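RNA-dependent RNA Polymerase (Bombyx mori cytoplasmic polyhedrosis virus, PDB 6TZ0) catalyses RNA-templated synthesis of RNA, making plus strands in transcription and, probably, complementary minus strands in genome replication. Local coordinates at residues V371-L381 and N586-K594; F400-I411 and T505-N514. All coordinates share one frame; numbering follows the deposited sequence.

Overall arrangement
Both contacts belong to the central polymerase domain and lie on the same side of the chain's centre, interaction 1 farther out (about 48 Å from that centre) than interaction 2 (about 31 Å). Their own centres are about 25 Å apart and their nearest atoms about 11 Å, so they do not touch. In sequence, 400-411 and 505-514 both fall between 371-381 and 586-594: the strand pairing brackets the helix contact. Interaction 1 is a sheet contact beside the chain of Viral structural protein 4, whereas interaction 2 packs helix 401-409 against the end of helix 501-508 and the chain after it. Both lie away from the magnesium-binding residues Asp547, Asp680 and Asp681.

Interaction 1: V371-L381 and N586-K594; sequences VLMSNTRHESL and NMEVFEVGK
Strand residues around Ser374 run antiparallel to 586-591: Ser374 and Phe590 form a hydrogen-bonded pair, Ser374 N giving to Phe590 O at 2.8 Å and Phe590 N to Ser374 O, while Val592 N reaches Leu372 O at 3.1 Å just past the strand end. Met373 and Glu591, the neighbouring non-hydrogen-bonded pair, send their side chains to one face, lying side by side. Met373 CG meets Val589 CG2 at 3.6 Å, and its unbranched thioether chain bends at chi3 (-72°), bringing CE beside the carboxylate of Glu591. That carboxylate is held through OE1 by Lys594 and through OE2 by Lys600. Leu381 adds CD1 against Val589 CG2 at 3.7 Å, so Met373, Val589 and Leu381 make an apolar patch, with Trp606 also against Met373. On the other face, Phe590 turns its ring edge to the Asn375 carbonyl, CD2 lying 3.2 Å from Asn375 O in the ring plane. The His378 ring is nearly parallel to it (10°) but slid aside, leaving little overlap. Beyond the pairing, Thr376 CG2 lies across the extended Glu588 chain, 3.7 Å from CG, while Glu588 OE2 bonds to Ser597. Met587 CE ends at the Asn375 amide, 3.3 Å from OD1. Arg377, in the turn, pairs with Glu549 of the neighbouring Viral structural protein 4 chain. Met373 and Leu372 both face Lys382 in a classic beta bulge, and Asn375 to His378 make a type I turn: the hairpin of strands 370-375 and 380-384, whose first strand pairs with 585-591 in a four-stranded antiparallel sheet.

Interaction 2: F400-I411 and T505-N514; sequences FTDEIAKRVNGI and TIGKQIYDLN
Phe400, just ahead of helix 401-409, receives Ile510 CD1 over one ring face, 4.0 Å from Phe400 CG, and Leu513 CD1 at its edge. Asn514 approaches from the opposite direction, its amide plane steeply inclined (72°) to the ring and ND2 3.3 Å from Phe400 CZ. Glu403 lays its CG against Leu513 CD2 at 3.7 Å, its methylene serving as an apolar surface while the carboxylate pairs with Arg407. Ile404 spreads its branches: CG1, beside the backbone N (chi1 -69°), meets Leu513 CD1, CD1 reaches Ile510 CB, and CG2, anti to that N, lies 3.8 Å from Gln509 CB. Arg407 runs extended past Leu513, whose CD2 lies obliquely 3.7 Å from Arg407 NE, and Asp512 CB sits over the rim of one guanidinium face; the Asp512 carboxylate is near enough only for a long-range attraction. Val408 sets CG2 against Ile506 CG1 at 4.2 Å and against Gln509 CG. Ile411 ends the row, its CD1 beside Gln509 NE2, which bonds weakly to Thr505 O. The apolar middle thus joins Phe400, Ile404, Ile510 and Leu513 to Gln509 methylenes. Helix 401-409 packs against the end of helix 501-508 and the turns after it, within the central polymerase domain, where Val570 of helix 557-573 touches both Ile404 and Ile506.

Interaction 1: V371-L381 and N586-K594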
# COMPACT_ATOMS: atom_id res chain seq x y z
N VAL A 371 8.86 -28.93 -11.75
CA VAL A 371 7.42 -28.90 -11.99
C VAL A 371 6.92 -30.33 -12.03
O VAL A 371 7.34 -31.12 -12.87
CB VAL A 371 7.09 -28.17 -13.30
CG1 VAL A 371 5.63 -28.32 -13.65
CG2 VAL A 371 7.43 -26.72 -13.16
N LEU A 372 6.00 -30.67 -11.12
CA LEU A 372 5.51 -32.04 -11.01
C LEU A 372 4.21 -32.26 -11.77
O LEU A 372 4.03 -33.31 -12.38
CB LEU A 372 5.30 -32.40 -9.54
CG LEU A 372 6.53 -32.44 -8.64
CD1 LEU A 372 6.11 -32.65 -7.21
CD2 LEU A 372 7.48 -33.52 -9.09
N MET A 373 3.29 -31.30 -11.71
CA MET A 373 2.02 -31.38 -12.42
C MET A 373 1.85 -30.10 -13.22
O MET A 373 2.26 -29.03 -12.77
CB MET A 373 0.85 -31.57 -11.45
CG MET A 373 -0.46 -31.85 -12.11
SD MET A 373 -1.88 -31.96 -11.02
CE MET A 373 -1.55 -33.53 -10.24
N SER A 374 1.26 -30.20 -14.41
CA SER A 374 1.31 -29.09 -15.34
C SER A 374 0.04 -29.02 -16.18
O SER A 374 -0.52 -30.04 -16.58
CB SER A 374 2.52 -29.23 -16.25
OG SER A 374 2.56 -28.19 -17.18
N ASN A 375 -0.35 -27.80 -16.50
CA ASN A 375 -1.49 -27.47 -17.35
C ASN A 375 -1.20 -27.90 -18.80
O ASN A 375 -0.08 -28.22 -19.16
CB ASN A 375 -1.75 -25.97 -17.26
CG ASN A 375 -3.12 -25.58 -17.72
OD1 ASN A 375 -3.91 -26.42 -18.14
ND2 ASN A 375 -3.40 -24.29 -17.66
N THR A 376 -2.24 -27.87 -19.63
CA THR A 376 -2.07 -28.13 -21.06
C THR A 376 -1.36 -27.00 -21.78
O THR A 376 -0.82 -27.22 -22.87
CB THR A 376 -3.41 -28.41 -21.72
OG1 THR A 376 -4.31 -27.32 -21.47
CG2 THR A 376 -4.01 -29.69 -21.19
N ARG A 377 -1.32 -25.80 -21.20
CA ARG A 377 -0.45 -24.72 -21.65
C ARG A 377 0.96 -24.84 -21.09
O ARG A 377 1.72 -23.87 -21.20
CB ARG A 377 -1.03 -23.36 -21.25
CG ARG A 377 -2.44 -23.05 -21.76
CD ARG A 377 -2.51 -22.73 -23.24
NE ARG A 377 -1.80 -21.50 -23.57
CZ ARG A 377 -1.56 -21.10 -24.82
NH1 ARG A 377 -2.01 -21.80 -25.84
NH2 ARG A 377 -0.89 -19.98 -25.04
N HIS A 378 1.28 -25.97 -20.46
CA HIS A 378 2.54 -26.26 -19.77
C HIS A 378 2.81 -25.29 -18.62
O HIS A 378 3.95 -25.05 -18.25
CB HIS A 378 3.72 -26.31 -20.74
CG HIS A 378 3.60 -27.39 -21.77
ND1 HIS A 378 3.02 -27.18 -23.00
CD2 HIS A 378 3.95 -28.69 -21.73
CE1 HIS A 378 3.04 -28.30 -23.69
NE2 HIS A 378 3.59 -29.24 -22.94
N GLU A 379 1.75 -24.77 -18.02
CA GLU A 379 1.85 -23.91 -16.86
C GLU A 379 1.74 -24.75 -15.58
O GLU A 379 1.03 -25.74 -15.53
CB GLU A 379 0.74 -22.86 -16.90
CG GLU A 379 0.84 -21.96 -18.11
CD GLU A 379 -0.37 -21.06 -18.27
OE1 GLU A 379 -1.35 -21.23 -17.52
OE2 GLU A 379 -0.34 -20.19 -19.17
N SER A 380 2.47 -24.33 -14.55
CA SER A 380 2.67 -25.17 -13.38
C SER A 380 1.45 -25.17 -12.46
O SER A 380 0.90 -24.11 -12.15
CB SER A 380 3.90 -24.71 -12.61
OG SER A 380 4.09 -25.48 -11.44
N LEU A 381 1.06 -26.36 -12.03
CA LEU A 381 0.04 -26.56 -11.02
C LEU A 381 0.59 -27.14 -9.72
O LEU A 381 -0.03 -26.96 -8.67
CB LEU A 381 -1.06 -27.49 -11.55
CG LEU A 381 -2.04 -26.93 -12.57
CD1 LEU A 381 -2.83 -28.02 -13.19
CD2 LEU A 381 -2.99 -26.03 -11.87
N ASN A 586 -13.20 -31.04 -13.82
CA ASN A 586 -12.13 -31.90 -14.31
C ASN A 586 -11.38 -31.22 -15.44
O ASN A 586 -11.97 -30.55 -16.29
CB ASN A 586 -12.68 -33.24 -14.80
CG ASN A 586 -13.20 -34.10 -13.69
OD1 ASN A 586 -12.62 -34.16 -12.61
ND2 ASN A 586 -14.30 -34.79 -13.94
N MET A 587 -10.07 -31.42 -15.46
CA MET A 587 -9.18 -30.60 -16.26
C MET A 587 -8.08 -31.49 -16.81
O MET A 587 -7.52 -32.30 -16.07
CB MET A 587 -8.63 -29.47 -15.39
CG MET A 587 -7.72 -28.47 -16.03
SD MET A 587 -7.35 -27.21 -14.80
CE MET A 587 -6.08 -26.27 -15.61
N GLU A 588 -7.80 -31.37 -18.10
CA GLU A 588 -6.72 -32.13 -18.71
C GLU A 588 -5.38 -31.59 -18.22
O GLU A 588 -5.19 -30.37 -18.12
CB GLU A 588 -6.81 -32.06 -20.23
CG GLU A 588 -5.81 -32.93 -20.96
CD GLU A 588 -5.93 -32.81 -22.46
OE1 GLU A 588 -6.81 -32.05 -22.92
OE2 GLU A 588 -5.14 -33.47 -23.17
N VAL A 589 -4.45 -32.48 -17.91
CA VAL A 589 -3.30 -32.10 -17.10
C VAL A 589 -2.12 -32.98 -17.48
O VAL A 589 -2.28 -34.09 -17.99
CB VAL A 589 -3.69 -32.21 -15.60
CG1 VAL A 589 -3.66 -33.64 -15.10
CG2 VAL A 589 -2.88 -31.33 -14.77
N PHE A 590 -0.91 -32.46 -17.27
CA PHE A 590 0.31 -33.22 -17.50
C PHE A 590 1.00 -33.54 -16.18
O PHE A 590 0.85 -32.82 -15.19
CB PHE A 590 1.30 -32.47 -18.39
CG PHE A 590 0.85 -32.35 -19.81
CD1 PHE A 590 0.77 -33.46 -20.61
CD2 PHE A 590 0.57 -31.11 -20.35
CE1 PHE A 590 0.38 -33.36 -21.92
CE2 PHE A 590 0.18 -31.00 -21.67
CZ PHE A 590 0.08 -32.13 -22.45
N GLU A 591 1.75 -34.63 -16.17
CA GLU A 591 2.50 -35.06 -15.00
C GLU A 591 3.87 -35.57 -15.42
O GLU A 591 4.03 -36.11 -16.51
CB GLU A 591 1.76 -36.16 -14.22
CG GLU A 591 0.52 -35.68 -13.51
CD GLU A 591 -0.17 -36.78 -12.75
OE1 GLU A 591 0.29 -37.94 -12.84
OE2 GLU A 591 -1.16 -36.49 -12.06
N VAL A 592 4.84 -35.38 -14.54
CA VAL A 592 6.19 -35.88 -14.79
C VAL A 592 6.22 -37.39 -14.68
O VAL A 592 5.74 -37.97 -13.69
CB VAL A 592 7.19 -35.21 -13.84
CG1 VAL A 592 8.48 -36.00 -13.73
CG2 VAL A 592 7.55 -33.89 -14.43
N GLY A 593 6.77 -38.04 -15.69
CA GLY A 593 6.78 -39.48 -15.77
C GLY A 593 5.73 -39.97 -16.75
O GLY A 593 5.98 -40.89 -17.53
N LYS A 594 4.57 -39.35 -16.72
CA LYS A 594 3.48 -39.77 -17.58
C LYS A 594 3.63 -39.12 -18.95
O LYS A 594 3.70 -37.89 -19.06
CB LYS A 594 2.13 -39.40 -16.97
CG LYS A 594 1.51 -40.39 -15.99
CD LYS A 594 2.23 -40.41 -14.65
CE LYS A 594 1.62 -41.42 -13.72
NZ LYS A 594 0.20 -41.08 -13.43

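Interaction 2: F400-I411 and T505-N514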
# COMPACT_ATOMS: atom_id res chain seq x y z
N PHE A 400 2.63 -26.37 7.25
CA PHE A 400 1.49 -25.53 7.56
C PHE A 400 0.36 -25.64 6.55
O PHE A 400 -0.70 -25.06 6.78
CB PHE A 400 1.92 -24.06 7.65
CG PHE A 400 2.76 -23.75 8.86
CD1 PHE A 400 2.16 -23.47 10.07
CD2 PHE A 400 4.14 -23.73 8.77
CE1 PHE A 400 2.93 -23.18 11.18
CE2 PHE A 400 4.90 -23.44 9.87
CZ PHE A 400 4.29 -23.17 11.08
N THR A 401 0.55 -26.38 5.45
CA THR A 401 -0.35 -26.28 4.31
C THR A 401 -1.72 -26.89 4.58
O THR A 401 -2.73 -26.38 4.07
CB THR A 401 0.27 -26.92 3.08
OG1 THR A 401 0.57 -28.29 3.37
CG2 THR A 401 1.55 -26.21 2.69
N ASP A 402 -1.80 -27.96 5.37
CA ASP A 402 -3.07 -28.64 5.56
C ASP A 402 -3.99 -27.88 6.51
O ASP A 402 -5.20 -27.80 6.26
CB ASP A 402 -2.83 -30.06 6.06
CG ASP A 402 -4.09 -30.88 6.08
OD1 ASP A 402 -4.56 -31.29 4.98
OD2 ASP A 402 -4.63 -31.13 7.18
N GLU A 403 -3.44 -27.31 7.58
CA GLU A 403 -4.21 -26.45 8.47
C GLU A 403 -4.69 -25.19 7.76
O GLU A 403 -5.84 -24.77 7.94
CB GLU A 403 -3.36 -26.10 9.69
CG GLU A 403 -4.06 -25.21 10.70
CD GLU A 403 -5.19 -25.91 11.42
OE1 GLU A 403 -5.14 -27.15 11.57
OE2 GLU A 403 -6.13 -25.21 11.85
N ILE A 404 -3.82 -24.58 6.94
CA ILE A 404 -4.21 -23.39 6.19
C ILE A 404 -5.29 -23.72 5.16
O ILE A 404 -6.23 -22.94 4.98
CB ILE A 404 -2.97 -22.73 5.55
CG1 ILE A 404 -2.07 -22.13 6.62
CG2 ILE A 404 -3.35 -21.59 4.63
CD1 ILE A 404 -0.75 -21.66 6.10
N ALA A 405 -5.21 -24.90 4.53
CA ALA A 405 -6.25 -25.28 3.58
C ALA A 405 -7.58 -25.54 4.26
O ALA A 405 -8.64 -25.17 3.72
CB ALA A 405 -5.81 -26.50 2.78
N LYS A 406 -7.55 -26.14 5.45
CA LYS A 406 -8.76 -26.29 6.26
C LYS A 406 -9.35 -24.94 6.64
O LYS A 406 -10.58 -24.79 6.67
CB LYS A 406 -8.42 -27.12 7.50
CG LYS A 406 -9.60 -27.51 8.40
CD LYS A 406 -9.71 -26.61 9.63
CE LYS A 406 -10.83 -27.07 10.54
NZ LYS A 406 -10.97 -26.19 11.73
N ARG A 407 -8.50 -23.95 6.91
CA ARG A 407 -9.01 -22.61 7.23
C ARG A 407 -9.58 -21.91 6.01
O ARG A 407 -10.57 -21.17 6.11
CB ARG A 407 -7.90 -21.78 7.86
CG ARG A 407 -7.54 -22.19 9.26
CD ARG A 407 -6.39 -21.37 9.79
NE ARG A 407 -6.02 -21.79 11.13
CZ ARG A 407 -6.51 -21.26 12.24
NH1 ARG A 407 -7.38 -20.27 12.16
NH2 ARG A 407 -6.12 -21.70 13.43
N VAL A 408 -8.96 -22.11 4.84
CA VAL A 408 -9.40 -21.47 3.61
C VAL A 408 -10.73 -22.04 3.13
O VAL A 408 -11.56 -21.31 2.57
CB VAL A 408 -8.26 -21.58 2.56
CG1 VAL A 408 -8.72 -21.28 1.15
CG2 VAL A 408 -7.16 -20.61 2.89
N ASN A 409 -10.99 -23.32 3.41
CA ASN A 409 -12.25 -23.93 2.99
C ASN A 409 -13.47 -23.33 3.69
O ASN A 409 -14.58 -23.42 3.16
CB ASN A 409 -12.21 -25.43 3.26
CG ASN A 409 -11.28 -26.16 2.33
OD1 ASN A 409 -11.19 -25.84 1.15
ND2 ASN A 409 -10.59 -27.16 2.85
N GLY A 410 -13.29 -22.70 4.84
CA GLY A 410 -14.42 -22.17 5.58
C GLY A 410 -14.64 -20.68 5.41
O GLY A 410 -15.22 -20.04 6.29
N ILE A 411 -14.20 -20.12 4.29
CA ILE A 411 -14.33 -18.70 4.01
C ILE A 411 -15.13 -18.53 2.73
O ILE A 411 -14.86 -19.20 1.73
CB ILE A 411 -12.94 -18.03 3.88
CG1 ILE A 411 -12.18 -18.11 5.20
CG2 ILE A 411 -13.06 -16.58 3.44
CD1 ILE A 411 -10.74 -17.71 5.07
N THR A 505 -5.04 -14.23 0.64
CA THR A 505 -5.92 -14.93 1.57
C THR A 505 -5.26 -16.19 2.11
O THR A 505 -5.41 -16.53 3.29
CB THR A 505 -7.24 -15.25 0.87
OG1 THR A 505 -7.82 -14.03 0.41
CG2 THR A 505 -8.21 -15.94 1.79
N ILE A 506 -4.48 -16.87 1.27
CA ILE A 506 -3.78 -18.07 1.72
C ILE A 506 -2.64 -17.71 2.67
O ILE A 506 -2.53 -18.26 3.77
CB ILE A 506 -3.29 -18.89 0.52
CG1 ILE A 506 -4.48 -19.52 -0.20
CG2 ILE A 506 -2.26 -19.91 0.94
CD1 ILE A 506 -4.12 -20.16 -1.50
N GLY A 507 -1.78 -16.77 2.27
CA GLY A 507 -0.66 -16.41 3.13
C GLY A 507 -1.03 -15.64 4.38
O GLY A 507 -0.21 -15.55 5.29
N LYS A 508 -2.24 -15.08 4.44
CA LYS A 508 -2.71 -14.39 5.63
C LYS A 508 -3.02 -15.34 6.77
O LYS A 508 -2.99 -14.94 7.93
CB LYS A 508 -3.94 -13.57 5.23
CG LYS A 508 -4.55 -12.66 6.27
CD LYS A 508 -5.77 -11.99 5.69
CE LYS A 508 -6.41 -11.04 6.68
NZ LYS A 508 -6.99 -11.78 7.82
N GLN A 509 -3.30 -16.61 6.46
CA GLN A 509 -3.73 -17.55 7.49
C GLN A 509 -2.59 -18.03 8.37
O GLN A 509 -2.85 -18.55 9.46
CB GLN A 509 -4.42 -18.75 6.85
CG GLN A 509 -5.61 -18.39 6.00
CD GLN A 509 -6.71 -17.70 6.76
OE1 GLN A 509 -7.00 -18.03 7.91
NE2 GLN A 509 -7.33 -16.72 6.12
N ILE A 510 -1.33 -17.87 7.94
CA ILE A 510 -0.20 -18.38 8.71
C ILE A 510 0.11 -17.49 9.91
O ILE A 510 0.83 -17.92 10.82
CB ILE A 510 1.02 -18.55 7.79
CG1 ILE A 510 2.03 -19.55 8.37
CG2 ILE A 510 1.72 -17.23 7.55
CD1 ILE A 510 3.07 -20.02 7.40
N TYR A 511 -0.44 -16.28 9.97
CA TYR A 511 -0.24 -15.42 11.13
C TYR A 511 -0.93 -15.96 12.37
O TYR A 511 -0.51 -15.65 13.48
CB TYR A 511 -0.74 -14.01 10.88
CG TYR A 511 -0.07 -13.26 9.76
CD1 TYR A 511 1.28 -12.99 9.81
CD2 TYR A 511 -0.80 -12.75 8.71
CE1 TYR A 511 1.90 -12.28 8.80
CE2 TYR A 511 -0.20 -12.03 7.70
CZ TYR A 511 1.16 -11.81 7.75
OH TYR A 511 1.78 -11.10 6.76
N ASP A 512 -1.99 -16.74 12.20
CA ASP A 512 -2.70 -17.34 13.31
C ASP A 512 -2.10 -18.66 13.75
O ASP A 512 -2.67 -19.33 14.62
CB ASP A 512 -4.17 -17.55 12.94
CG ASP A 512 -4.90 -16.25 12.71
OD1 ASP A 512 -4.51 -15.23 13.33
OD2 ASP A 512 -5.85 -16.23 11.91
N LEU A 513 -0.97 -19.06 13.18
CA LEU A 513 -0.38 -20.35 13.46
C LEU A 513 1.02 -20.25 14.04
O LEU A 513 1.58 -21.28 14.43
CB LEU A 513 -0.34 -21.19 12.18
CG LEU A 513 -1.68 -21.49 11.52
CD1 LEU A 513 -1.44 -22.26 10.26
CD2 LEU A 513 -2.57 -22.26 12.46
N ASN A 514 1.59 -19.06 14.11
CA ASN A 514 2.91 -18.84 14.66
C ASN A 514 2.89 -17.62 15.56
O ASN A 514 1.85 -16.98 15.76
CB ASN A 514 3.96 -18.63 13.57
CG ASN A 514 4.21 -19.85 12.76
OD1 ASN A 514 4.00 -19.86 11.55
ND2 ASN A 514 4.66 -20.91 13.41